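Local coordinates for MOSUB1, transcription cofactor (Magnaporthe oryzae, PDB 4AGH), which binds single-stranded DNA as a member of the PC4 family and probably acts as a transcriptional coactivator in the nucleus, at the interface of chains A and B. Coordinates in Å, arbitrary orientation; residue numbers count along the deposited sequence, not the author numbering. Chains: chain A/B, MOSUB1, transcription cofactor.

Contact 1: the interface of chains A and B. Residues chain A 87-89, 93, 97; chain B 51-52, 55, 57, 70.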
ATOM      1  N   ILE A  87      -5.980   3.758  -0.891  1.00 17.55           N
ATOM      2  CA  ILE A  87      -5.721   3.758  -2.316  1.00 15.28           C
ATOM      3  C   ILE A  87      -6.034   2.372  -2.863  1.00 17.57           C
ATOM      4  O   ILE A  87      -5.861   1.368  -2.160  1.00 18.31           O
ATOM      5  CB  ILE A  87      -4.265   4.189  -2.595  1.00 16.03           C
ATOM      6  CG1 ILE A  87      -4.021   4.361  -4.104  1.00 18.56           C
ATOM      7  CG2 ILE A  87      -3.292   3.201  -1.978  1.00 17.19           C
ATOM      8  CD1 ILE A  87      -2.661   5.020  -4.404  1.00 18.84           C
ATOM      9  N   GLY A  88      -6.563   2.330  -4.084  1.00 16.33           N
ATOM     10  CA  GLY A  88      -6.855   1.075  -4.749  1.00 14.40           C
ATOM     11  C   GLY A  88      -5.848   0.855  -5.859  1.00 14.65           C
ATOM     12  O   GLY A  88      -5.885   1.539  -6.880  1.00 19.35           O
ATOM     13  N   LEU A  89      -4.922  -0.077  -5.648  1.00 17.74           N
ATOM     14  CA  LEU A  89      -3.885  -0.343  -6.633  1.00 17.45           C
ATOM     15  C   LEU A  89      -4.374  -1.312  -7.700  1.00 16.26           C
ATOM     16  O   LEU A  89      -5.071  -2.277  -7.398  1.00 19.08           O
ATOM     17  CB  LEU A  89      -2.655  -0.961  -5.953  1.00 17.02           C
ATOM     18  CG  LEU A  89      -2.017  -0.121  -4.852  1.00 15.96           C
ATOM     19  CD1 LEU A  89      -0.826  -0.883  -4.276  1.00 21.59           C
ATOM     20  CD2 LEU A  89      -1.598   1.240  -5.397  1.00 14.82           C
ATOM     21  N   GLN A  93       0.325  -2.128 -10.609  1.00 20.07           N
ATOM     22  CA  GLN A  93       0.896  -1.235  -9.598  1.00 18.31           C
ATOM     23  C   GLN A  93       1.318  -2.043  -8.385  1.00 20.05           C
ATOM     24  O   GLN A  93       2.373  -1.803  -7.796  1.00 18.46           O
ATOM     25  CB  GLN A  93      -0.115  -0.155  -9.191  1.00 17.64           C
ATOM     26  CG  GLN A  93      -0.319   0.895 -10.274  1.00 19.00           C
ATOM     27  CD  GLN A  93      -1.635   1.632 -10.127  1.00 18.83           C
ATOM     28  OE1 GLN A  93      -2.320   1.498  -9.117  1.00 18.22           O
ATOM     29  NE2 GLN A  93      -1.992   2.419 -11.142  1.00 20.30           N
ATOM     30  N   PHE A  97       5.029  -2.509  -6.862  1.00 19.16           N
ATOM     31  CA  PHE A  97       5.281  -2.346  -5.437  1.00 19.06           C
ATOM     32  C   PHE A  97       6.050  -3.553  -4.890  1.00 20.07           C
ATOM     33  O   PHE A  97       7.045  -3.399  -4.182  1.00 18.69           O
ATOM     34  CB  PHE A  97       3.963  -2.139  -4.691  1.00 18.91           C
ATOM     35  CG  PHE A  97       4.097  -2.154  -3.200  1.00 23.03           C
ATOM     36  CD1 PHE A  97       4.829  -1.181  -2.543  1.00 24.38           C
ATOM     37  CD2 PHE A  97       3.505  -3.155  -2.453  1.00 40.20           C
ATOM     38  CE1 PHE A  97       4.940  -1.187  -1.163  1.00 23.90           C
ATOM     39  CE2 PHE A  97       3.635  -3.174  -1.083  1.00 39.22           C
ATOM     40  CZ  PHE A  97       4.348  -2.180  -0.436  1.00 36.17           C
TER
ATOM     41  N   ILE B  51       5.572   3.293  -8.856  1.00 20.07           N
ATOM     42  CA  ILE B  51       4.832   2.068  -9.129  1.00 20.29           C
ATOM     43  C   ILE B  51       3.871   2.226 -10.304  1.00 26.13           C
ATOM     44  O   ILE B  51       3.198   1.272 -10.700  1.00 24.12           O
ATOM     45  CB  ILE B  51       4.115   1.528  -7.859  1.00 18.30           C
ATOM     46  CG1 ILE B  51       3.061   2.512  -7.357  1.00 20.35           C
ATOM     47  CG2 ILE B  51       5.152   1.194  -6.781  1.00 22.21           C
ATOM     48  CD1 ILE B  51       2.151   1.915  -6.242  1.00 23.13           C
ATOM     49  N   SER B  52       3.833   3.436 -10.861  1.00 22.64           N
ATOM     50  CA  SER B  52       3.188   3.702 -12.146  1.00 24.99           C
ATOM     51  C   SER B  52       3.587   5.114 -12.549  1.00 26.53           C
ATOM     52  O   SER B  52       4.428   5.720 -11.900  1.00 26.03           O
ATOM     53  CB  SER B  52       1.666   3.584 -12.043  1.00 28.86           C
ATOM     54  OG  SER B  52       1.126   4.654 -11.293  1.00 27.73           O
ATOM     55  N   ARG B  55       1.914   7.173  -9.509  1.00 17.67           N
ATOM     56  CA  ARG B  55       1.865   6.627  -8.154  1.00 15.59           C
ATOM     57  C   ARG B  55       3.246   6.268  -7.638  1.00 17.46           C
ATOM     58  O   ARG B  55       4.074   5.719  -8.366  1.00 21.88           O
ATOM     59  CB  ARG B  55       0.927   5.423  -8.098  1.00 16.26           C
ATOM     60  CG  ARG B  55      -0.512   5.883  -8.345  1.00 21.09           C
ATOM     61  CD  ARG B  55      -1.518   4.755  -8.411  1.00 20.91           C
ATOM     62  NE  ARG B  55      -2.861   5.330  -8.347  1.00 21.18           N
ATOM     63  CZ  ARG B  55      -3.949   4.666  -7.965  1.00 22.49           C
ATOM     64  NH1 ARG B  55      -3.876   3.372  -7.668  1.00 21.45           N
ATOM     65  NH2 ARG B  55      -5.117   5.300  -7.916  1.00 24.32           N
ATOM     66  N   VAL B  57       5.682   4.956  -4.062  1.00 16.14           N
ATOM     67  CA  VAL B  57       5.824   4.540  -2.671  1.00 12.86           C
ATOM     68  C   VAL B  57       7.096   5.210  -2.149  1.00 16.97           C
ATOM     69  O   VAL B  57       8.146   5.123  -2.773  1.00 19.68           O
ATOM     70  CB  VAL B  57       5.905   3.017  -2.511  1.00 17.82           C
ATOM     71  CG1 VAL B  57       6.027   2.660  -1.033  1.00 14.86           C
ATOM     72  CG2 VAL B  57       4.663   2.373  -3.097  1.00 21.08           C
ATOM     73  N   ILE B  70       2.070   5.429   0.271  1.00 14.88           N
ATOM     74  CA  ILE B  70       1.666   4.962  -1.038  1.00 14.88           C
ATOM     75  C   ILE B  70       0.660   5.987  -1.552  1.00 16.33           C
ATOM     76  O   ILE B  70      -0.402   6.155  -0.959  1.00 17.56           O
ATOM     77  CB  ILE B  70       1.004   3.588  -0.911  1.00 15.74           C
ATOM     78  CG1 ILE B  70       1.924   2.647  -0.118  1.00 20.78           C
ATOM     79  CG2 ILE B  70       0.667   3.034  -2.291  1.00 19.70           C
ATOM     80  CD1 ILE B  70       1.297   1.292   0.200  1.00 26.84           C
TER
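One guanidinium nitrogen, NH1 of B:Arg55, gives hydrogen bonds to two oxygens of chain A. The first goes to the backbone carbonyl of A:Gly88, with NH1 2.8 Å from O; it is fairly straight (163° at the hydrogen), and the oxygen lies in the guanidinium plane, although the donor stands well above the plane of the carbonyl. The second runs from NH1 to OE1, the side-chain amide oxygen of A:Gln93, also at 2.8 Å, but it is bent to 130° at the hydrogen and OE1 lies off the guanidinium plane, the two flat groups being turned well apart. B:Arg55 gets there with its chain extended from CG to NE, and its CD packs 3.6 Å from CD of A:Gln93. Tip to tip with it comes A:Ile87, whose CD1 sits over the centre of one guanidinium face. Behind the arginine, OG of B:Ser52 accepts a longer bond from the backbone N of B:Arg55, which may steady the start of strand 55-62. Toward helix 91-110 of chain A the contact turns apolar: B:Ile51 lays CG2 against the backbone of A:Phe97. With CG anti to its backbone N (chi1 172°), A:Phe97 points its ring at strand 55-62 of chain B, where CD1 meets CG2 of B:Val57 at 3.6 Å.

Contact 2: the interface of chains A and B. Residues chain A 51, 55, 70-72, 85-86; chain B 87-89, 93.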
ATOM      1  N   ILE A  51      -4.296  -4.937   8.803  1.00 20.07           N
ATOM      2  CA  ILE A  51      -2.916  -4.534   9.049  1.00 20.29           C
ATOM      3  C   ILE A  51      -2.795  -3.611  10.259  1.00 26.13           C
ATOM      4  O   ILE A  51      -1.692  -3.212  10.638  1.00 24.12           O
ATOM      5  CB  ILE A  51      -2.256  -3.922   7.782  1.00 18.30           C
ATOM      6  CG1 ILE A  51      -2.963  -2.639   7.353  1.00 20.35           C
ATOM      7  CG2 ILE A  51      -2.224  -4.965   6.660  1.00 22.21           C
ATOM      8  CD1 ILE A  51      -2.194  -1.860   6.244  1.00 23.13           C
ATOM      9  N   ARG A  55      -7.124  -0.464   9.725  1.00 17.67           N
ATOM     10  CA  ARG A  55      -6.625  -0.497   8.351  1.00 15.59           C
ATOM     11  C   ARG A  55      -6.636  -1.902   7.778  1.00 17.46           C
ATOM     12  O   ARG A  55      -6.288  -2.869   8.458  1.00 21.88           O
ATOM     13  CB  ARG A  55      -5.228   0.116   8.276  1.00 16.26           C
ATOM     14  CG  ARG A  55      -5.309   1.614   8.586  1.00 21.09           C
ATOM     15  CD  ARG A  55      -3.965   2.306   8.638  1.00 20.91           C
ATOM     16  NE  ARG A  55      -4.191   3.751   8.639  1.00 21.18           N
ATOM     17  CZ  ARG A  55      -3.290   4.656   8.265  1.00 22.49           C
ATOM     18  NH1 ARG A  55      -2.065   4.278   7.914  1.00 21.45           N
ATOM     19  NH2 ARG A  55      -3.615   5.946   8.278  1.00 24.32           N
ATOM     20  N   ILE A  70      -5.778  -0.653  -0.118  1.00 14.88           N
ATOM     21  CA  ILE A  70      -5.186  -0.430   1.184  1.00 14.88           C
ATOM     22  C   ILE A  70      -5.912   0.776   1.769  1.00 16.33           C
ATOM     23  O   ILE A  70      -5.830   1.870   1.217  1.00 17.56           O
ATOM     24  CB  ILE A  70      -3.695  -0.123   1.023  1.00 15.74           C
ATOM     25  CG1 ILE A  70      -3.036  -1.214   0.164  1.00 20.78           C
ATOM     26  CG2 ILE A  70      -3.031   0.011   2.389  1.00 19.70           C
ATOM     27  CD1 ILE A  70      -1.579  -0.929  -0.188  1.00 26.84           C
ATOM     28  N   ARG A  71      -6.636   0.592   2.872  1.00 15.29           N
ATOM     29  CA  ARG A  71      -7.548   1.658   3.274  1.00 16.04           C
ATOM     30  C   ARG A  71      -7.841   1.638   4.755  1.00 18.33           C
ATOM     31  O   ARG A  71      -7.931   0.574   5.353  1.00 18.49           O
ATOM     32  CB  ARG A  71      -8.863   1.531   2.495  1.00 17.65           C
ATOM     33  CG  ARG A  71      -9.833   2.680   2.748  1.00 19.43           C
ATOM     34  CD  ARG A  71     -10.903   2.773   1.684  1.00 24.35           C
ATOM     35  NE  ARG A  71     -10.359   2.907   0.330  1.00 24.32           N
ATOM     36  CZ  ARG A  71      -9.948   4.045  -0.226  1.00 22.48           C
ATOM     37  NH1 ARG A  71      -9.959   5.192   0.455  1.00 20.57           N
ATOM     38  NH2 ARG A  71      -9.487   4.026  -1.476  1.00 22.20           N
ATOM     39  N   GLU A  72      -7.988   2.827   5.332  1.00 17.77           N
ATOM     40  CA  GLU A  72      -8.386   2.944   6.720  1.00 16.33           C
ATOM     41  C   GLU A  72      -9.900   3.020   6.805  1.00 18.29           C
ATOM     42  O   GLU A  72     -10.541   3.767   6.060  1.00 18.89           O
ATOM     43  CB  GLU A  72      -7.768   4.192   7.353  1.00 15.61           C
ATOM     44  CG  GLU A  72      -8.203   4.401   8.804  1.00 18.65           C
ATOM     45  CD  GLU A  72      -7.421   5.494   9.495  1.00 27.72           C
ATOM     46  OE1 GLU A  72      -6.201   5.592   9.269  1.00 28.86           O
ATOM     47  OE2 GLU A  72      -8.030   6.255  10.278  1.00 30.34           O
ATOM     48  N   LYS A  85      -8.870   7.755   3.650  1.00 19.12           N
ATOM     49  CA  LYS A  85      -7.439   7.484   3.675  1.00 19.80           C
ATOM     50  C   LYS A  85      -7.197   6.093   3.106  1.00 19.02           C
ATOM     51  O   LYS A  85      -7.455   5.095   3.764  1.00 20.19           O
ATOM     52  CB  LYS A  85      -6.891   7.583   5.101  1.00 19.95           C
ATOM     53  CG  LYS A  85      -7.021   8.989   5.720  1.00 21.52           C
ATOM     54  CD  LYS A  85      -6.599   9.015   7.186  1.00 24.14           C
ATOM     55  CE  LYS A  85      -6.783  10.414   7.787  1.00 30.72           C
ATOM     56  NZ  LYS A  85      -6.453  10.456   9.241  1.00 33.44           N
ATOM     57  N   GLY A  86      -6.714   6.030   1.877  1.00 18.82           N
ATOM     58  CA  GLY A  86      -6.490   4.744   1.234  1.00 17.12           C
ATOM     59  C   GLY A  86      -6.262   4.886  -0.250  1.00 22.00           C
ATOM     60  O   GLY A  86      -6.364   5.979  -0.814  1.00 19.60           O
TER
ATOM     61  N   ILE B  87      -2.128   6.682   1.227  1.00 17.55           N
ATOM     62  CA  ILE B  87      -2.147   6.374   2.641  1.00 15.28           C
ATOM     63  C   ILE B  87      -0.710   6.313   3.142  1.00 17.57           C
ATOM     64  O   ILE B  87       0.196   5.926   2.395  1.00 18.31           O
ATOM     65  CB  ILE B  87      -2.916   5.060   2.893  1.00 16.03           C
ATOM     66  CG1 ILE B  87      -3.097   4.805   4.398  1.00 18.56           C
ATOM     67  CG2 ILE B  87      -2.221   3.898   2.206  1.00 17.19           C
ATOM     68  CD1 ILE B  87      -4.063   3.639   4.683  1.00 18.84           C
ATOM     69  N   GLY B  88      -0.501   6.766   4.376  1.00 16.33           N
ATOM     70  CA  GLY B  88       0.808   6.712   4.999  1.00 14.40           C
ATOM     71  C   GLY B  88       0.806   5.638   6.068  1.00 14.65           C
ATOM     72  O   GLY B  88       0.184   5.803   7.116  1.00 19.35           O
ATOM     73  N   LEU B  89       1.471   4.520   5.790  1.00 17.74           N
ATOM     74  CA  LEU B  89       1.502   3.411   6.732  1.00 17.45           C
ATOM     75  C   LEU B  89       2.596   3.603   7.774  1.00 16.26           C
ATOM     76  O   LEU B  89       3.693   4.052   7.455  1.00 19.08           O
ATOM     77  CB  LEU B  89       1.775   2.095   5.989  1.00 17.02           C
ATOM     78  CG  LEU B  89       0.768   1.728   4.904  1.00 15.96           C
ATOM     79  CD1 LEU B  89       1.193   0.411   4.261  1.00 21.59           C
ATOM     80  CD2 LEU B  89      -0.636   1.637   5.489  1.00 14.82           C
ATOM     81  N   GLN B  93       2.310  -1.265  10.500  1.00 20.07           N
ATOM     82  CA  GLN B  93       1.273  -1.557   9.508  1.00 18.31           C
ATOM     83  C   GLN B  93       1.912  -2.117   8.251  1.00 20.05           C
ATOM     84  O   GLN B  93       1.399  -3.055   7.639  1.00 18.46           O
ATOM     85  CB  GLN B  93       0.465  -0.295   9.177  1.00 17.64           C
ATOM     86  CG  GLN B  93      -0.467   0.118  10.306  1.00 19.00           C
ATOM     87  CD  GLN B  93      -0.860   1.580  10.231  1.00 18.83           C
ATOM     88  OE1 GLN B  93      -0.591   2.251   9.237  1.00 18.22           O
ATOM     89  NE2 GLN B  93      -1.501   2.079  11.287  1.00 20.30           N
TER
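A:Arg55 donates from NH1 to the carbonyl O of B:Gly88 and to OE1 of B:Gln93, mirroring the other half of the two-fold interface. Its remaining polar ties stay within chain A, where it forms a salt bridge with A:Glu72 on the neighbouring strand 65-76. The grip is side-on, both donors converging on one carboxylate oxygen: NE lies 2.8 Å from OE1, reaching it on the anti side, while NH2, also 2.8 Å from OE1, comes nearly in line with the C-O bond. OE1 stays close to the guanidinium plane, so the carboxylate should fix the rotation of the group and keep NH1 aimed at chain B.

The packing contacts centre on B:Ile87. Its CG1 is anti to the backbone N (chi1 -173°), which sends CD1 toward chain A. That methyl packs beside the backbone carbonyl of A:Lys85, 3.8 Å from its O, and CB of B:Ile87 rests 4.0 Å from CA of A:Gly86. On the other branch, CG2 touches CG2 of A:Ile70 at a right-angle crossing. Together, the internally braced arginine and the isoleucine packed against it are likely to hold strand 86-90 and the start of helix 91-110 of chain B against the sheet of chain A in the dimer.

Contact 3: the interface of chains A and B. Residues chain A 49, 57, 59, 68, 94, 98; chain B 97, 101, 104-105, 108.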
ATOM      1  N   TRP A  49      -7.486  -8.526   4.735  1.00 17.91           N
ATOM      2  CA  TRP A  49      -6.538  -8.822   5.797  1.00 21.83           C
ATOM      3  C   TRP A  49      -6.382  -7.547   6.623  1.00 18.79           C
ATOM      4  O   TRP A  49      -6.326  -6.453   6.068  1.00 22.14           O
ATOM      5  CB  TRP A  49      -5.180  -9.219   5.203  1.00 22.09           C
ATOM      6  CG  TRP A  49      -5.219 -10.514   4.442  1.00 22.39           C
ATOM      7  CD1 TRP A  49      -4.854 -11.745   4.904  1.00 29.32           C
ATOM      8  CD2 TRP A  49      -5.662 -10.705   3.087  1.00 21.42           C
ATOM      9  NE1 TRP A  49      -5.040 -12.693   3.921  1.00 30.49           N
ATOM     10  CE2 TRP A  49      -5.529 -12.081   2.800  1.00 28.36           C
ATOM     11  CE3 TRP A  49      -6.147  -9.846   2.095  1.00 22.10           C
ATOM     12  CZ2 TRP A  49      -5.874 -12.616   1.552  1.00 31.87           C
ATOM     13  CZ3 TRP A  49      -6.487 -10.382   0.861  1.00 25.53           C
ATOM     14  CH2 TRP A  49      -6.349 -11.754   0.602  1.00 25.40           C
ATOM     15  N   VAL A  57      -6.082  -4.441   4.079  1.00 16.14           N
ATOM     16  CA  VAL A  57      -5.757  -4.626   2.669  1.00 12.86           C
ATOM     17  C   VAL A  57      -6.738  -5.671   2.134  1.00 16.97           C
ATOM     18  O   VAL A  57      -6.895  -6.734   2.722  1.00 19.68           O
ATOM     19  CB  VAL A  57      -4.308  -5.074   2.445  1.00 17.82           C
ATOM     20  CG1 VAL A  57      -4.039  -5.220   0.951  1.00 14.86           C
ATOM     21  CG2 VAL A  57      -3.358  -4.054   3.043  1.00 21.08           C
ATOM     22  N   ILE A  59      -9.057  -7.231  -1.592  1.00 17.36           N
ATOM     23  CA  ILE A  59      -9.102  -7.305  -3.044  1.00 18.34           C
ATOM     24  C   ILE A  59     -10.543  -7.190  -3.500  1.00 18.84           C
ATOM     25  O   ILE A  59     -11.404  -7.959  -3.052  1.00 16.49           O
ATOM     26  CB  ILE A  59      -8.523  -8.637  -3.552  1.00 21.81           C
ATOM     27  CG1 ILE A  59      -7.055  -8.762  -3.132  1.00 22.00           C
ATOM     28  CG2 ILE A  59      -8.636  -8.722  -5.062  1.00 18.60           C
ATOM     29  CD1 ILE A  59      -6.514 -10.169  -3.274  1.00 20.77           C
ATOM     30  N   ILE A  68      -6.132  -4.001  -5.488  1.00 17.52           N
ATOM     31  CA  ILE A  68      -5.626  -4.251  -4.156  1.00 19.08           C
ATOM     32  C   ILE A  68      -5.828  -2.961  -3.376  1.00 19.37           C
ATOM     33  O   ILE A  68      -5.162  -1.953  -3.626  1.00 16.73           O
ATOM     34  CB  ILE A  68      -4.133  -4.647  -4.152  1.00 17.18           C
ATOM     35  CG1 ILE A  68      -3.901  -5.989  -4.875  1.00 17.02           C
ATOM     36  CG2 ILE A  68      -3.618  -4.751  -2.727  1.00 18.57           C
ATOM     37  CD1 ILE A  68      -3.864  -5.879  -6.402  1.00 21.86           C
ATOM     38  N   TYR A  94       0.496  -3.022  -8.025  1.00 18.39           N
ATOM     39  CA  TYR A  94       0.807  -3.874  -6.884  1.00 17.53           C
ATOM     40  C   TYR A  94       2.073  -4.698  -7.148  1.00 18.77           C
ATOM     41  O   TYR A  94       2.947  -4.788  -6.275  1.00 19.71           O
ATOM     42  CB  TYR A  94      -0.376  -4.780  -6.547  1.00 17.67           C
ATOM     43  CG  TYR A  94      -0.084  -5.821  -5.493  1.00 18.25           C
ATOM     44  CD1 TYR A  94      -0.001  -5.474  -4.148  1.00 19.16           C
ATOM     45  CD2 TYR A  94       0.088  -7.152  -5.839  1.00 17.83           C
ATOM     46  CE1 TYR A  94       0.262  -6.422  -3.184  1.00 17.51           C
ATOM     47  CE2 TYR A  94       0.346  -8.114  -4.877  1.00 19.42           C
ATOM     48  CZ  TYR A  94       0.430  -7.745  -3.553  1.00 18.82           C
ATOM     49  OH  TYR A  94       0.689  -8.699  -2.597  1.00 21.83           O
ATOM     50  N   LEU A  98       5.623  -4.759  -5.252  1.00 17.56           N
ATOM     51  CA  LEU A  98       6.348  -5.946  -4.796  1.00 17.90           C
ATOM     52  C   LEU A  98       7.823  -5.903  -5.198  1.00 22.75           C
ATOM     53  O   LEU A  98       8.697  -6.335  -4.444  1.00 22.13           O
ATOM     54  CB  LEU A  98       5.709  -7.222  -5.364  1.00 20.04           C
ATOM     55  CG  LEU A  98       4.303  -7.556  -4.863  1.00 22.35           C
ATOM     56  CD1 LEU A  98       3.853  -8.910  -5.428  1.00 26.00           C
ATOM     57  CD2 LEU A  98       4.278  -7.577  -3.340  1.00 22.61           C
TER
ATOM     58  N   PHE B  97       1.395  -5.763   6.596  1.00 19.16           N
ATOM     59  CA  PHE B  97       1.130  -5.910   5.171  1.00 19.06           C
ATOM     60  C   PHE B  97       2.092  -6.931   4.553  1.00 20.07           C
ATOM     61  O   PHE B  97       1.674  -7.827   3.821  1.00 18.69           O
ATOM     62  CB  PHE B  97       1.234  -4.554   4.475  1.00 18.91           C
ATOM     63  CG  PHE B  97       1.168  -4.627   2.982  1.00 23.03           C
ATOM     64  CD1 PHE B  97       0.024  -5.068   2.342  1.00 24.38           C
ATOM     65  CD2 PHE B  97       2.261  -4.271   2.215  1.00 40.20           C
ATOM     66  CE1 PHE B  97      -0.040  -5.122   0.960  1.00 23.90           C
ATOM     67  CE2 PHE B  97       2.205  -4.346   0.841  1.00 39.22           C
ATOM     68  CZ  PHE B  97       1.045  -4.765   0.213  1.00 36.17           C
ATOM     69  N   ILE B 101       1.187 -10.542   2.429  1.00 20.15           N
ATOM     70  CA  ILE B 101       1.471 -10.609   0.997  1.00 18.34           C
ATOM     71  C   ILE B 101       1.401 -12.032   0.390  1.00 20.66           C
ATOM     72  O   ILE B 101       0.842 -12.214  -0.685  1.00 21.67           O
ATOM     73  CB  ILE B 101       2.797  -9.896   0.657  1.00 21.45           C
ATOM     74  CG1 ILE B 101       2.576  -8.375   0.631  1.00 23.57           C
ATOM     75  CG2 ILE B 101       3.339 -10.369  -0.675  1.00 23.69           C
ATOM     76  CD1 ILE B 101       3.855  -7.580   0.423  1.00 26.56           C
ATOM     77  N   ILE B 104      -2.258 -12.626  -0.067  1.00 18.23           N
ATOM     78  CA  ILE B 104      -2.774 -11.716  -1.086  1.00 18.90           C
ATOM     79  C   ILE B 104      -2.364 -12.219  -2.460  1.00 21.41           C
ATOM     80  O   ILE B 104      -3.182 -12.279  -3.383  1.00 19.21           O
ATOM     81  CB  ILE B 104      -2.204 -10.301  -0.900  1.00 19.76           C
ATOM     82  CG1 ILE B 104      -2.764  -9.686   0.382  1.00 17.74           C
ATOM     83  CG2 ILE B 104      -2.531  -9.428  -2.118  1.00 19.64           C
ATOM     84  CD1 ILE B 104      -1.966  -8.467   0.850  1.00 18.12           C
ATOM     85  N   ASN B 105      -1.095 -12.596  -2.584  1.00 21.72           N
ATOM     86  CA  ASN B 105      -0.579 -13.136  -3.840  1.00 20.96           C
ATOM     87  C   ASN B 105      -1.328 -14.399  -4.263  1.00 19.46           C
ATOM     88  O   ASN B 105      -1.638 -14.567  -5.440  1.00 20.39           O
ATOM     89  CB  ASN B 105       0.925 -13.439  -3.760  1.00 19.99           C
ATOM     90  CG  ASN B 105       1.775 -12.188  -3.669  1.00 21.09           C
ATOM     91  OD1 ASN B 105       1.271 -11.069  -3.784  1.00 21.20           O
ATOM     92  ND2 ASN B 105       3.076 -12.373  -3.467  1.00 26.19           N
ATOM     93  N   LEU B 108      -4.634 -13.483  -5.690  1.00 19.15           N
ATOM     94  CA  LEU B 108      -4.475 -12.915  -7.036  1.00 17.01           C
ATOM     95  C   LEU B 108      -4.147 -13.992  -8.087  1.00 17.83           C
ATOM     96  O   LEU B 108      -4.633 -13.926  -9.217  1.00 19.34           O
ATOM     97  CB  LEU B 108      -3.420 -11.798  -7.040  1.00 16.16           C
ATOM     98  CG  LEU B 108      -3.818 -10.520  -6.288  1.00 16.60           C
ATOM     99  CD1 LEU B 108      -2.615  -9.571  -6.162  1.00 18.92           C
ATOM    100  CD2 LEU B 108      -4.964  -9.815  -7.017  1.00 18.54           C
TER
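A:Tyr94 meets B:Asn105 through its phenol OH, which donates a hydrogen bond to the amide oxygen, OH to OD1 being 2.7 Å; the amide plane stands steeply to the ring, 76° away. With CG anti to the backbone N (chi1 173°), the tyrosine reaches from helix 91-110 of chain A toward the same helix of chain B. A:Leu98 CG lies over one face of its ring and A:Ile68 CG1 over the other, each offset toward the rim. B:Asn105 OD1 and B:Phe97 CZ come at the edge, in the ring plane, the phenylalanine and tyrosine side chains sliding past each other in opposite directions. From the A:Ile68 side, above the rim, CD1 of B:Leu108 comes 3.5 Å from CE2 of A:Tyr94.

B:Ile104 divides its branches between two aromatic residues. Its CG2 comes in over the rim of A:Tyr94 on that same side, 3.7 Å from CZ, whereas CG1 lies over the six-membered ring of A:Trp49 in a CH-pi contact, 3.8 Å from CE3. The tip of that branch, CD1, meets CG1 of A:Val57 crosswise. B:Leu108 also packs obliquely against A:Ile59 and A:Ile68 on the sheet. Between the helices, CD2 of A:Leu98 meets CD1 of B:Ile101 at 3.8 Å.

Contact 1 and contact 2 are built round the same arginine with the chains exchanged, their C-alpha centres about 12 Å apart. Between C-alpha centres, contact 3 lies about 12 Å from contact 1 and about 13 Å from contact 2. Helix 91-110 of chain A serves contacts 1 and 3; that of chain B serves contacts 2 and 3, with residues between 97 and 108 lying in contact 3. Strand 55-62 is shared too, with residue 55 in contacts 1 and 2 and residue 57 in contacts 1 and 3. Since the interface is two-fold symmetric, every contact has a twin, which fits the dimer familiar from the PC4 family.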